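Side-chain contacts in putative cell invasion protein with MAC/Perforin domain (Bacteroides thetaiotaomicron VPI-5482, PDB 3KK7), which is probably a membrane-associated protein of the MACPF (membrane-attack complex/perforin) family with a putative role in cell invasion: residues Q25-N28 against P32-W35; A195-S200 against E353-R358; P398-N401 against K407-F410; N401-D406 against D507-A512; S444-L449 against L516-G521. All coordinates share one frame; numbering follows the deposited sequence.

From the N terminus, contact 1 closes a short loop, three residues between its segments, after strand 22-25. Contact 2 follows in series and brings together two helices of the MACPF domain, closing a long loop of 152 residues. Contact 3 is a hairpin closure in the D2 domain, and contact 4 shares N401 with it but reaches on to helix 508-512 in the D3 domain. Contact 5, 444-449 against 516-521, crosses contact 4 because their segments alternate along the chain, and it too joins D2 to D3. R403 of contact 4 bonds to W35 of contact 1 and Y197 of contact 2, so the N-terminal loop, the end of helix 190-198, the hairpin loop and helix 508-512 meet around it.

Contact 1 of 5, residues Q25-N28 against P32-W35; sequences QERN and PRVW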
# COMPACT_ATOMS: atom_id res chain seq x y z
N GLN A 25 16.13 -32.37 -7.07
CA GLN A 25 15.32 -33.01 -6.03
C GLN A 25 13.85 -32.70 -6.31
O GLN A 25 13.49 -31.53 -6.44
CB GLN A 25 15.73 -32.53 -4.62
CG GLN A 25 14.69 -32.73 -3.52
CD GLN A 25 15.22 -32.45 -2.10
OE1 GLN A 25 16.03 -33.20 -1.59
NE2 GLN A 25 14.75 -31.37 -1.47
N GLU A 26 13.03 -33.74 -6.44
CA GLU A 26 11.58 -33.55 -6.55
C GLU A 26 11.13 -33.01 -5.18
O GLU A 26 11.72 -33.37 -4.15
CB GLU A 26 10.84 -34.87 -6.83
CG GLU A 26 11.29 -35.69 -8.08
CD GLU A 26 10.55 -35.30 -9.37
OE1 GLU A 26 10.61 -34.10 -9.77
OE2 GLU A 26 9.94 -36.21 -9.99
N ARG A 27 10.10 -32.18 -5.15
CA ARG A 27 9.52 -31.81 -3.87
C ARG A 27 9.06 -33.10 -3.19
O ARG A 27 8.33 -33.90 -3.79
CB ARG A 27 8.33 -30.86 -4.06
CG ARG A 27 7.54 -30.56 -2.78
CD ARG A 27 6.38 -29.59 -3.07
NE ARG A 27 5.53 -29.42 -1.90
CZ ARG A 27 5.84 -28.69 -0.84
NH1 ARG A 27 6.99 -28.02 -0.79
NH2 ARG A 27 5.00 -28.63 0.18
N ASN A 28 9.50 -33.30 -1.95
CA ASN A 28 9.07 -34.47 -1.20
C ASN A 28 7.54 -34.62 -1.27
O ASN A 28 6.78 -33.74 -0.86
CB ASN A 28 9.54 -34.39 0.25
CG ASN A 28 9.27 -35.66 1.01
OD1 ASN A 28 8.13 -36.11 1.13
ND2 ASN A 28 10.33 -36.26 1.54
N PRO A 32 2.34 -31.42 2.05
CA PRO A 32 1.13 -30.92 1.38
C PRO A 32 1.48 -29.88 0.29
O PRO A 32 2.63 -29.45 0.18
CB PRO A 32 0.30 -30.29 2.51
CG PRO A 32 1.13 -30.39 3.78
CD PRO A 32 2.52 -30.87 3.41
N ARG A 33 0.50 -29.55 -0.55
CA ARG A 33 0.63 -28.50 -1.56
C ARG A 33 -0.23 -27.31 -1.16
O ARG A 33 -1.15 -26.96 -1.89
CB ARG A 33 0.18 -29.01 -2.91
CG ARG A 33 0.93 -30.23 -3.34
CD ARG A 33 1.07 -30.34 -4.85
NE ARG A 33 2.36 -30.93 -5.16
CZ ARG A 33 3.43 -30.28 -5.61
NH1 ARG A 33 3.39 -28.98 -5.89
NH2 ARG A 33 4.54 -30.97 -5.83
N VAL A 34 0.05 -26.71 -0.01
CA VAL A 34 -0.75 -25.59 0.44
C VAL A 34 0.15 -24.38 0.66
O VAL A 34 1.02 -24.38 1.54
CB VAL A 34 -1.59 -25.94 1.68
CG1 VAL A 34 -2.47 -24.77 2.06
CG2 VAL A 34 -2.48 -27.13 1.40
N TRP A 35 -0.10 -23.36 -0.15
CA TRP A 35 0.70 -22.15 -0.14
C TRP A 35 0.01 -21.00 0.60
O TRP A 35 0.65 -19.98 0.88
CB TRP A 35 1.07 -21.72 -1.57
CG TRP A 35 1.28 -22.84 -2.55
CD1 TRP A 35 0.70 -22.97 -3.77
CD2 TRP A 35 2.10 -24.01 -2.38
NE1 TRP A 35 1.12 -24.11 -4.38
CE2 TRP A 35 1.97 -24.77 -3.55
CE3 TRP A 35 2.94 -24.46 -1.36
CZ2 TRP A 35 2.65 -25.99 -3.72
CZ3 TRP A 35 3.61 -25.67 -1.54
CH2 TRP A 35 3.46 -26.41 -2.71
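R27 and R33 mark the nearest approach of the two backbones, their CA atoms 9.8 Å apart; neither segment forms regular helix or strand, and the R27 side chain bridges the distance. R27 runs straight from CG to NE, its CG anti to the backbone N (chi1 172°), which carries the guanidinium to the carbonyl of P32. R27 NH2 donates to P32 O at 2.5 Å, a doubtfully short length; the oxygen lies in the guanidinium plane, and the nitrogen nearly in line with the C=O bond. W35 comes over one face of the guanidinium, its CZ3 3.7 Å from R27 NH2; with the planes 78° apart, the indole offers its edge. R33 runs antiparallel alongside R27, its NH2 3.6 Å from R27 CD, and the closeness of two positive charges is probably eased by E374, which forms a salt bridge with R33 NH1. A methionine in place of R27 would probably leave the P32 carbonyl without this donor and the W35 edge without its flat partner. R27 also donates from NH1 to A512 O and from NH2 to D511 O, fastening the loop after strand 22-25 to helix 508-512, also touched by P32 and W35.

Contact 2 of 5, residues A195-S200 against E353-R358; sequences ALYNSS and ENFKQR
F355 turns an edge of its ring onto a face of the Y197 ring, a T-shaped pair in the MACPF domain where the end of helix 190-198 meets the start of helix 353-363. The centroids are 5.3 Å apart and the planes stand at 66°. CE2 of F355 makes the approach, 3.7 Å from Y197 CE1, and sits over the rim of the tyrosine ring and not its centre. L196, one residue earlier, adds an aliphatic touch: its CG lies 3.8 Å from F355 CD2. F355 thus rests against two successive residues of the first helix. Its CG is anti to the carbonyl carbon (chi1 -60°), and its CB points toward that helix, so the ring spans the gap between backbones whose nearest CA atoms, of L196 and F355, are 8.2 Å apart.

In the next shell, M201, I350 and Q404 also pack on F355. Y197 is fixed at its polar end by a hydrogen bond between OH and E352 OE2, just before the second helix, while its backbone O accepts a bond from R403. The OH bond holds the far end of the ring in place, and the bond at the backbone O ties the helix end to the hairpin loop.

Helix 190-198 stops directly after the aromatic pair. S199 is the first residue to leave helical backbone angles, and S200 takes the N-cap position of helix 201-208, its OG bonded to E203 N. S199 OG closes the helix end by donating to A195 O at 2.8 Å, in the carbonyl plane and on a lone pair.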
# COMPACT_ATOMS: atom_id res chain seq x y z
N ALA A 195 -3.18 -11.41 7.16
CA ALA A 195 -3.17 -11.11 5.72
C ALA A 195 -1.74 -11.06 5.23
O ALA A 195 -1.44 -11.50 4.12
CB ALA A 195 -3.88 -9.83 5.44
N LEU A 196 -0.85 -10.61 6.10
CA LEU A 196 0.58 -10.48 5.78
C LEU A 196 1.21 -11.82 5.47
O LEU A 196 1.98 -11.93 4.53
CB LEU A 196 1.31 -9.82 6.95
CG LEU A 196 2.59 -9.02 6.69
CD1 LEU A 196 2.30 -7.81 5.75
CD2 LEU A 196 3.21 -8.55 8.04
N TYR A 197 0.90 -12.84 6.26
CA TYR A 197 1.47 -14.16 6.06
C TYR A 197 0.59 -15.19 5.35
O TYR A 197 1.10 -16.20 4.91
CB TYR A 197 1.98 -14.75 7.38
CG TYR A 197 3.30 -14.15 7.78
CD1 TYR A 197 4.47 -14.59 7.19
CD2 TYR A 197 3.36 -13.11 8.69
CE1 TYR A 197 5.68 -14.01 7.50
CE2 TYR A 197 4.57 -12.53 9.02
CZ TYR A 197 5.73 -12.98 8.42
OH TYR A 197 6.95 -12.43 8.73
N ASN A 198 -0.71 -14.97 5.24
CA ASN A 198 -1.59 -16.00 4.68
C ASN A 198 -2.23 -15.67 3.35
O ASN A 198 -2.98 -16.47 2.81
CB ASN A 198 -2.65 -16.42 5.69
CG ASN A 198 -2.05 -17.05 6.93
OD1 ASN A 198 -1.10 -17.82 6.84
ND2 ASN A 198 -2.59 -16.71 8.08
N SER A 199 -1.91 -14.51 2.80
CA SER A 199 -2.35 -14.13 1.48
C SER A 199 -1.17 -13.41 0.82
O SER A 199 -0.12 -13.23 1.46
CB SER A 199 -3.62 -13.26 1.55
OG SER A 199 -3.37 -11.98 2.11
N SER A 200 -1.33 -13.07 -0.45
CA SER A 200 -0.28 -12.40 -1.18
C SER A 200 -0.42 -10.92 -0.91
O SER A 200 -1.48 -10.45 -0.52
CB SER A 200 -0.41 -12.65 -2.69
OG SER A 200 -1.60 -12.08 -3.21
N GLU A 353 11.83 -7.12 5.12
CA GLU A 353 12.44 -6.53 3.91
C GLU A 353 11.71 -6.87 2.60
O GLU A 353 11.43 -6.00 1.79
CB GLU A 353 13.89 -7.03 3.78
CG GLU A 353 14.91 -5.96 3.43
CD GLU A 353 14.89 -4.80 4.42
OE1 GLU A 353 15.10 -5.02 5.65
OE2 GLU A 353 14.62 -3.67 3.93
N ASN A 354 11.44 -8.15 2.40
CA ASN A 354 10.81 -8.62 1.17
C ASN A 354 9.36 -8.20 1.03
O ASN A 354 8.92 -7.94 -0.10
CB ASN A 354 10.94 -10.14 0.97
CG ASN A 354 10.51 -10.94 2.19
OD1 ASN A 354 10.72 -10.52 3.34
ND2 ASN A 354 9.96 -12.12 1.95
N PHE A 355 8.64 -8.10 2.14
CA PHE A 355 7.25 -7.63 2.06
C PHE A 355 7.22 -6.14 1.79
O PHE A 355 6.40 -5.63 1.03
CB PHE A 355 6.45 -7.94 3.31
CG PHE A 355 6.36 -9.41 3.64
CD1 PHE A 355 6.76 -10.40 2.74
CD2 PHE A 355 5.82 -9.81 4.86
CE1 PHE A 355 6.65 -11.73 3.07
CE2 PHE A 355 5.70 -11.15 5.20
CZ PHE A 355 6.11 -12.11 4.31
N LYS A 356 8.15 -5.43 2.41
CA LYS A 356 8.27 -4.01 2.22
C LYS A 356 8.46 -3.71 0.74
O LYS A 356 7.69 -2.97 0.14
CB LYS A 356 9.44 -3.46 3.05
CG LYS A 356 9.13 -3.35 4.57
CD LYS A 356 10.38 -3.12 5.40
CE LYS A 356 10.82 -1.68 5.45
NZ LYS A 356 9.98 -0.94 6.44
N GLN A 357 9.47 -4.34 0.17
CA GLN A 357 9.80 -4.16 -1.24
C GLN A 357 8.64 -4.57 -2.16
O GLN A 357 8.31 -3.86 -3.11
CB GLN A 357 11.06 -4.97 -1.55
CG GLN A 357 11.71 -4.72 -2.93
CD GLN A 357 11.98 -3.26 -3.17
OE1 GLN A 357 12.24 -2.50 -2.22
NE2 GLN A 357 11.91 -2.82 -4.44
N ARG A 358 7.99 -5.69 -1.87
CA ARG A 358 6.88 -6.17 -2.68
C ARG A 358 5.67 -5.23 -2.67
O ARG A 358 5.05 -5.04 -3.71
CB ARG A 358 6.46 -7.59 -2.28
CG ARG A 358 5.43 -8.18 -3.20
CD ARG A 358 5.33 -9.69 -3.14
NE ARG A 358 6.53 -10.30 -3.71
CZ ARG A 358 6.78 -10.44 -5.01
NH1 ARG A 358 5.91 -10.04 -5.91
NH2 ARG A 358 7.92 -11.00 -5.42

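Contact 3 of 5, residues P398-N401 against K407-F410; sequences PVLN and KLIF
L400 and L408 form the hydrogen-bonded pair of this antiparallel contact, exchanging two backbone bonds: L408 N to L400 O at 2.8 Å, almost straight, and the more bent L400 N to L408 O. A third backbone bond runs from F410 N to P398 O at 3.0 Å. V399 pairs with I409 and N401 with K407 at non-hydrogen-bonded positions, and the CA of V399 sends a CH...O contact to L408 O.

The polar side-chain bond lies at the loop end. K407 NZ donates to N401 OD1 at 3.0 Å, in the amide plane and on a lone pair. K407 is bent at chi2 and chi4, which lays its chain alongside N401 with both pointing the same way. The stronger partner of both is E378 on strand 376-386, whose OE2 takes a salt bridge from K407 NZ and a hydrogen bond from N401 ND2, so that one carboxylate oxygen probably offsets the lysine charge.

Strands 392-401 and 407-411 make a beta hairpin; the axes of segments 398-401 and 407-410 approach to 4.4 Å with N-to-C directions at 156°. Strand 376-386 continues the sheet on the side of 392-401, and 468-472 on the side of 407-411.

Apolar contacts lie on both faces. V399, with CG1 anti to its backbone N (chi1 179°), touches K407 CB through CG1 at 3.6 Å and I409 CG1 through CG2 at 3.9 Å. On the other face L400 CD2 lies beside L408 CD1. The side chains of F410 and P398 cross at about a right angle, F410 CB 3.8 Å from P398 CG, while F410 CZ comes 4.0 Å from L400 CB.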
# COMPACT_ATOMS: atom_id res chain seq x y z
N PRO A 398 22.71 -20.91 -4.72
CA PRO A 398 21.35 -21.34 -4.46
C PRO A 398 20.49 -20.11 -4.19
O PRO A 398 20.92 -19.23 -3.45
CB PRO A 398 21.48 -22.18 -3.20
CG PRO A 398 22.66 -21.66 -2.51
CD PRO A 398 23.56 -21.06 -3.53
N VAL A 399 19.30 -20.05 -4.80
CA VAL A 399 18.37 -18.94 -4.60
C VAL A 399 17.03 -19.50 -4.13
O VAL A 399 16.36 -20.19 -4.87
CB VAL A 399 18.18 -18.11 -5.89
CG1 VAL A 399 17.20 -16.99 -5.65
CG2 VAL A 399 19.49 -17.53 -6.38
N LEU A 400 16.64 -19.20 -2.89
CA LEU A 400 15.33 -19.61 -2.40
C LEU A 400 14.24 -18.70 -2.97
O LEU A 400 14.26 -17.49 -2.73
CB LEU A 400 15.29 -19.54 -0.88
CG LEU A 400 13.95 -19.89 -0.23
CD1 LEU A 400 13.59 -21.38 -0.45
CD2 LEU A 400 14.02 -19.50 1.25
N ASN A 401 13.33 -19.28 -3.73
CA ASN A 401 12.13 -18.58 -4.19
C ASN A 401 11.05 -18.77 -3.13
O ASN A 401 10.66 -19.91 -2.86
CB ASN A 401 11.64 -19.07 -5.56
CG ASN A 401 12.42 -18.43 -6.73
OD1 ASN A 401 11.83 -17.80 -7.61
ND2 ASN A 401 13.75 -18.60 -6.74
N LYS A 407 13.16 -13.65 -4.53
CA LYS A 407 14.34 -14.47 -4.73
C LYS A 407 15.39 -14.12 -3.69
O LYS A 407 15.96 -13.03 -3.71
CB LYS A 407 14.90 -14.31 -6.16
CG LYS A 407 13.83 -14.37 -7.24
CD LYS A 407 14.29 -14.98 -8.55
CE LYS A 407 13.10 -15.19 -9.51
NZ LYS A 407 13.03 -16.57 -10.07
N LEU A 408 15.63 -15.05 -2.76
CA LEU A 408 16.63 -14.86 -1.71
C LEU A 408 17.90 -15.60 -2.12
O LEU A 408 18.06 -16.81 -1.89
CB LEU A 408 16.08 -15.34 -0.35
CG LEU A 408 14.66 -14.86 0.01
CD1 LEU A 408 14.21 -15.37 1.39
CD2 LEU A 408 14.60 -13.34 -0.04
N ILE A 409 18.80 -14.85 -2.77
CA ILE A 409 20.09 -15.35 -3.22
C ILE A 409 20.98 -15.58 -2.00
O ILE A 409 21.21 -14.65 -1.25
CB ILE A 409 20.81 -14.29 -4.11
CG1 ILE A 409 19.93 -13.79 -5.25
CG2 ILE A 409 22.07 -14.86 -4.72
CD1 ILE A 409 20.48 -12.55 -5.93
N PHE A 410 21.45 -16.81 -1.81
CA PHE A 410 22.42 -17.16 -0.75
C PHE A 410 23.84 -16.97 -1.31
O PHE A 410 24.46 -17.91 -1.82
CB PHE A 410 22.27 -18.60 -0.31
CG PHE A 410 20.95 -18.94 0.33
CD1 PHE A 410 19.92 -18.04 0.44
CD2 PHE A 410 20.73 -20.22 0.80
CE1 PHE A 410 18.71 -18.41 1.04
CE2 PHE A 410 19.53 -20.58 1.40
CZ PHE A 410 18.53 -19.68 1.52

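Contact 4 of 5, residues N401-D406 against D507-A512; sequences NTRQGD and DYIPDA
R403 leaves the hairpin loop with CG anti to the carbonyl carbon (chi1 -69°) and then bends at chi3 (-69°), and these two turns bring its guanidinium against Y508 and I509 on helix 508-512. NH2 of R403 reaches Y508 OH at 2.8 Å, a weak hydrogen bond because the N-H points well off line. The hydroxyl lies at the guanidinium edge, and the tyrosine ring plane is turned 80° from it. I509 covers one face of the guanidinium: its CD1 is 3.6 Å from R403 NH1, and CG1 rests over the rim of the flat group. Nearer the backbone, R403 CD comes 4.3 Å from A512 CB, a looser approach.

The base of R403 is held by a type I beta turn from T402 to G405, closed by G405 N to T402 O at 3.0 Å. T402 OG1 accepts a bond from D406 N at 3.1 Å, and T402 N bonds to D406 O at 2.9 Å, which ties the loop across its ends. G405 has a positive phi, a backbone conformation in which any side chain would collide with the carbonyl oxygen of Q404.

The buried cation has further partners. R403 NE forms a salt bridge with the C-terminal carboxylate of L541, NH1 bonds to Y197 O, and NH2 bonds also to W35 O. With Y508 OH joined to N198, the hairpin loop, helix 508-512, the C terminus, the N-terminal loop and the end of helix 190-198 converge here.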
# COMPACT_ATOMS: atom_id res chain seq x y z
N ASN A 401 13.33 -19.28 -3.73
CA ASN A 401 12.13 -18.58 -4.19
C ASN A 401 11.05 -18.77 -3.13
O ASN A 401 10.66 -19.91 -2.86
CB ASN A 401 11.64 -19.07 -5.56
CG ASN A 401 12.42 -18.43 -6.73
OD1 ASN A 401 11.83 -17.80 -7.61
ND2 ASN A 401 13.75 -18.60 -6.74
N THR A 402 10.58 -17.66 -2.53
CA THR A 402 9.60 -17.71 -1.45
C THR A 402 8.20 -17.91 -2.00
O THR A 402 8.00 -17.89 -3.19
CB THR A 402 9.64 -16.43 -0.58
OG1 THR A 402 9.13 -15.31 -1.32
CG2 THR A 402 11.07 -16.14 -0.13
N ARG A 403 7.23 -18.08 -1.11
CA ARG A 403 5.83 -18.19 -1.49
C ARG A 403 5.33 -16.98 -2.28
O ARG A 403 4.47 -17.08 -3.17
CB ARG A 403 4.96 -18.32 -0.24
CG ARG A 403 5.11 -19.62 0.53
CD ARG A 403 3.99 -19.73 1.57
NE ARG A 403 4.17 -18.75 2.63
CZ ARG A 403 3.20 -18.28 3.43
NH1 ARG A 403 3.51 -17.38 4.36
NH2 ARG A 403 1.95 -18.69 3.32
N GLN A 404 5.89 -15.83 -1.91
CA GLN A 404 5.48 -14.54 -2.44
C GLN A 404 6.18 -14.32 -3.76
O GLN A 404 5.85 -13.40 -4.50
CB GLN A 404 5.83 -13.44 -1.43
CG GLN A 404 5.18 -13.56 -0.03
CD GLN A 404 5.80 -14.61 0.94
OE1 GLN A 404 6.93 -15.06 0.75
NE2 GLN A 404 5.03 -15.00 1.96
N GLY A 405 7.16 -15.17 -4.06
CA GLY A 405 7.91 -15.10 -5.31
C GLY A 405 9.12 -14.18 -5.25
O GLY A 405 9.57 -13.68 -6.26
N ASP A 406 9.65 -13.97 -4.06
CA ASP A 406 10.87 -13.19 -3.86
C ASP A 406 12.02 -14.16 -4.07
O ASP A 406 11.86 -15.34 -3.82
CB ASP A 406 10.91 -12.63 -2.44
CG ASP A 406 9.61 -11.96 -2.04
OD1 ASP A 406 9.16 -11.03 -2.76
OD2 ASP A 406 9.05 -12.37 -1.00
N ASP A 507 2.13 -24.31 11.16
CA ASP A 507 2.97 -25.31 10.52
C ASP A 507 2.78 -25.40 8.99
O ASP A 507 3.72 -25.76 8.26
CB ASP A 507 2.79 -26.69 11.20
CG ASP A 507 3.50 -26.78 12.59
OD1 ASP A 507 4.22 -25.85 12.99
OD2 ASP A 507 3.34 -27.81 13.28
N TYR A 508 1.61 -25.02 8.47
CA TYR A 508 1.44 -25.08 7.02
C TYR A 508 2.54 -24.29 6.28
O TYR A 508 2.90 -24.66 5.17
CB TYR A 508 0.05 -24.61 6.60
CG TYR A 508 -0.07 -23.17 6.05
CD1 TYR A 508 0.14 -22.88 4.70
CD2 TYR A 508 -0.42 -22.11 6.88
CE1 TYR A 508 0.01 -21.58 4.22
CE2 TYR A 508 -0.55 -20.84 6.40
CZ TYR A 508 -0.34 -20.57 5.07
OH TYR A 508 -0.46 -19.28 4.60
N ILE A 509 3.06 -23.22 6.89
CA ILE A 509 4.12 -22.41 6.26
C ILE A 509 5.45 -23.15 6.20
O ILE A 509 5.96 -23.38 5.11
CB ILE A 509 4.28 -21.01 6.92
CG1 ILE A 509 2.99 -20.20 6.78
CG2 ILE A 509 5.45 -20.23 6.27
CD1 ILE A 509 2.97 -18.89 7.55
N PRO A 510 6.03 -23.53 7.35
CA PRO A 510 7.27 -24.34 7.21
C PRO A 510 7.10 -25.56 6.30
O PRO A 510 8.04 -25.95 5.60
CB PRO A 510 7.62 -24.76 8.65
CG PRO A 510 6.43 -24.36 9.50
CD PRO A 510 5.68 -23.27 8.76
N ASP A 511 5.89 -26.14 6.28
CA ASP A 511 5.60 -27.30 5.42
C ASP A 511 5.61 -26.94 3.92
O ASP A 511 6.05 -27.74 3.09
CB ASP A 511 4.29 -28.03 5.85
CG ASP A 511 4.52 -29.11 6.94
OD1 ASP A 511 5.69 -29.50 7.15
OD2 ASP A 511 3.54 -29.57 7.60
N ALA A 512 5.18 -25.73 3.58
CA ALA A 512 5.29 -25.26 2.21
C ALA A 512 6.76 -25.24 1.77
O ALA A 512 7.08 -25.60 0.64
CB ALA A 512 4.67 -23.93 2.07

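Contact 5 of 5, residues S444-L449 against L516-G521; sequences SKYYQL and LDWVNG
W518 receives two consecutive tyrosines, Y446 and Y447, in different geometries, the first edge-on to its face and the second obliquely. The three form an aromatic cluster that joins the loop before strand 450-454, in the D2 domain, to helix 516-521 in the D3 domain. Y446 presents its edge to the five-membered ring of the indole in a T-shaped pair, with centroids 5.0 Å apart and planes at 63°. CD1 of Y446 does the closest touching, 3.7 Å from W518 CD1. CB of Y446 also stands over the indole as a CH-pi contact, 4.2 Å from the centroid of the five-membered ring. W518 has CG anti to the backbone N (chi1 173°), which turns the indole toward Y446 and Y447.

Y447 lies beside the other end of the indole, pointing the same way. Its OH comes 3.9 Å from W518 CZ3, against the six-membered ring. Y446 thus meets the five-membered ring and Y447 the six-membered ring of the indole, whose NE1 has a weak hydrogen bond to E476 O. Replacing W518 by an alanine would probably open a gap between loop and helix, leaving the edge of Y446 without its face and taking from Y447 its contact with the six-membered ring.

Y447 packs further on I377 of strand 376-386 and F501 of strand 499-504, and Q448 has a backbone bond with G514. The chains come close, the CA atoms of Y446 and W518 5.4 Å apart, and the Y446 carbonyl O lies 3.6 Å from the W518 side-chain CB.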
# COMPACT_ATOMS: atom_id res chain seq x y z
N SER A 444 19.63 -29.93 0.80
CA SER A 444 18.72 -31.08 0.94
C SER A 444 18.59 -31.58 2.40
O SER A 444 17.59 -32.17 2.76
CB SER A 444 19.23 -32.23 0.05
OG SER A 444 18.28 -33.24 -0.10
N LYS A 445 19.62 -31.35 3.21
CA LYS A 445 19.59 -31.75 4.63
C LYS A 445 18.56 -30.94 5.44
O LYS A 445 18.13 -31.39 6.49
CB LYS A 445 20.96 -31.55 5.29
CG LYS A 445 22.13 -32.43 4.80
CD LYS A 445 23.49 -31.76 5.20
CE LYS A 445 24.57 -32.75 5.67
NZ LYS A 445 25.18 -33.53 4.57
N TYR A 446 18.21 -29.76 4.94
CA TYR A 446 17.34 -28.83 5.66
C TYR A 446 16.00 -28.55 4.94
O TYR A 446 14.99 -28.28 5.60
CB TYR A 446 18.11 -27.51 5.90
CG TYR A 446 19.50 -27.74 6.43
CD1 TYR A 446 19.72 -28.00 7.79
CD2 TYR A 446 20.61 -27.75 5.58
CE1 TYR A 446 21.02 -28.24 8.29
CE2 TYR A 446 21.91 -28.00 6.07
CZ TYR A 446 22.10 -28.25 7.42
OH TYR A 446 23.38 -28.49 7.90
N TYR A 447 16.01 -28.61 3.60
CA TYR A 447 14.84 -28.25 2.79
C TYR A 447 14.42 -29.46 1.96
O TYR A 447 15.26 -30.07 1.29
CB TYR A 447 15.18 -27.15 1.80
CG TYR A 447 15.56 -25.80 2.37
CD1 TYR A 447 16.88 -25.50 2.70
CD2 TYR A 447 14.61 -24.80 2.49
CE1 TYR A 447 17.23 -24.22 3.19
CE2 TYR A 447 14.95 -23.54 2.98
CZ TYR A 447 16.24 -23.26 3.32
OH TYR A 447 16.53 -22.00 3.79
N GLN A 448 13.12 -29.75 1.97
CA GLN A 448 12.54 -30.89 1.24
C GLN A 448 11.67 -30.43 0.06
O GLN A 448 10.82 -31.19 -0.44
CB GLN A 448 11.67 -31.71 2.18
CG GLN A 448 12.43 -32.60 3.14
CD GLN A 448 11.52 -33.66 3.74
OE1 GLN A 448 10.34 -33.40 3.99
NE2 GLN A 448 12.05 -34.85 3.96
N LEU A 449 11.89 -29.19 -0.38
CA LEU A 449 11.15 -28.63 -1.50
C LEU A 449 11.89 -28.93 -2.80
O LEU A 449 13.01 -29.44 -2.79
CB LEU A 449 10.93 -27.13 -1.30
CG LEU A 449 11.99 -26.23 -0.66
CD1 LEU A 449 13.37 -26.30 -1.36
CD2 LEU A 449 11.45 -24.78 -0.64
N LEU A 516 9.99 -28.11 8.20
CA LEU A 516 9.42 -28.28 9.51
C LEU A 516 10.38 -29.05 10.41
O LEU A 516 10.61 -28.66 11.55
CB LEU A 516 8.07 -28.96 9.42
CG LEU A 516 7.28 -29.07 10.73
CD1 LEU A 516 7.30 -27.76 11.55
CD2 LEU A 516 5.84 -29.53 10.41
N ASP A 517 10.95 -30.14 9.90
CA ASP A 517 11.91 -30.90 10.69
C ASP A 517 13.02 -29.98 11.14
O ASP A 517 13.23 -29.78 12.33
CB ASP A 517 12.52 -32.06 9.90
CG ASP A 517 11.57 -33.23 9.77
OD1 ASP A 517 10.46 -33.18 10.35
OD2 ASP A 517 11.95 -34.21 9.09
N TRP A 518 13.72 -29.41 10.17
CA TRP A 518 14.83 -28.52 10.46
C TRP A 518 14.51 -27.48 11.54
O TRP A 518 15.25 -27.32 12.51
CB TRP A 518 15.28 -27.83 9.19
CG TRP A 518 16.29 -26.79 9.44
CD1 TRP A 518 17.32 -26.83 10.33
CD2 TRP A 518 16.39 -25.54 8.76
NE1 TRP A 518 18.05 -25.67 10.26
CE2 TRP A 518 17.51 -24.87 9.29
CE3 TRP A 518 15.65 -24.93 7.74
CZ2 TRP A 518 17.89 -23.60 8.86
CZ3 TRP A 518 16.04 -23.67 7.29
CH2 TRP A 518 17.15 -23.02 7.85
N VAL A 519 13.41 -26.78 11.37
CA VAL A 519 13.05 -25.72 12.28
C VAL A 519 12.77 -26.22 13.70
O VAL A 519 13.11 -25.55 14.68
CB VAL A 519 11.85 -24.92 11.72
CG1 VAL A 519 11.27 -24.00 12.79
CG2 VAL A 519 12.31 -24.13 10.46
N ASN A 520 12.17 -27.40 13.82
CA ASN A 520 11.89 -27.98 15.13
C ASN A 520 13.19 -28.25 15.89
O ASN A 520 13.22 -28.12 17.11
CB ASN A 520 11.09 -29.28 15.01
CG ASN A 520 9.64 -29.06 14.60
OD1 ASN A 520 9.03 -28.01 14.84
ND2 ASN A 520 9.06 -30.08 13.99
N GLY A 521 14.24 -28.63 15.17
CA GLY A 521 15.55 -28.86 15.78
C GLY A 521 16.28 -27.59 16.20
O GLY A 521 17.14 -27.64 17.08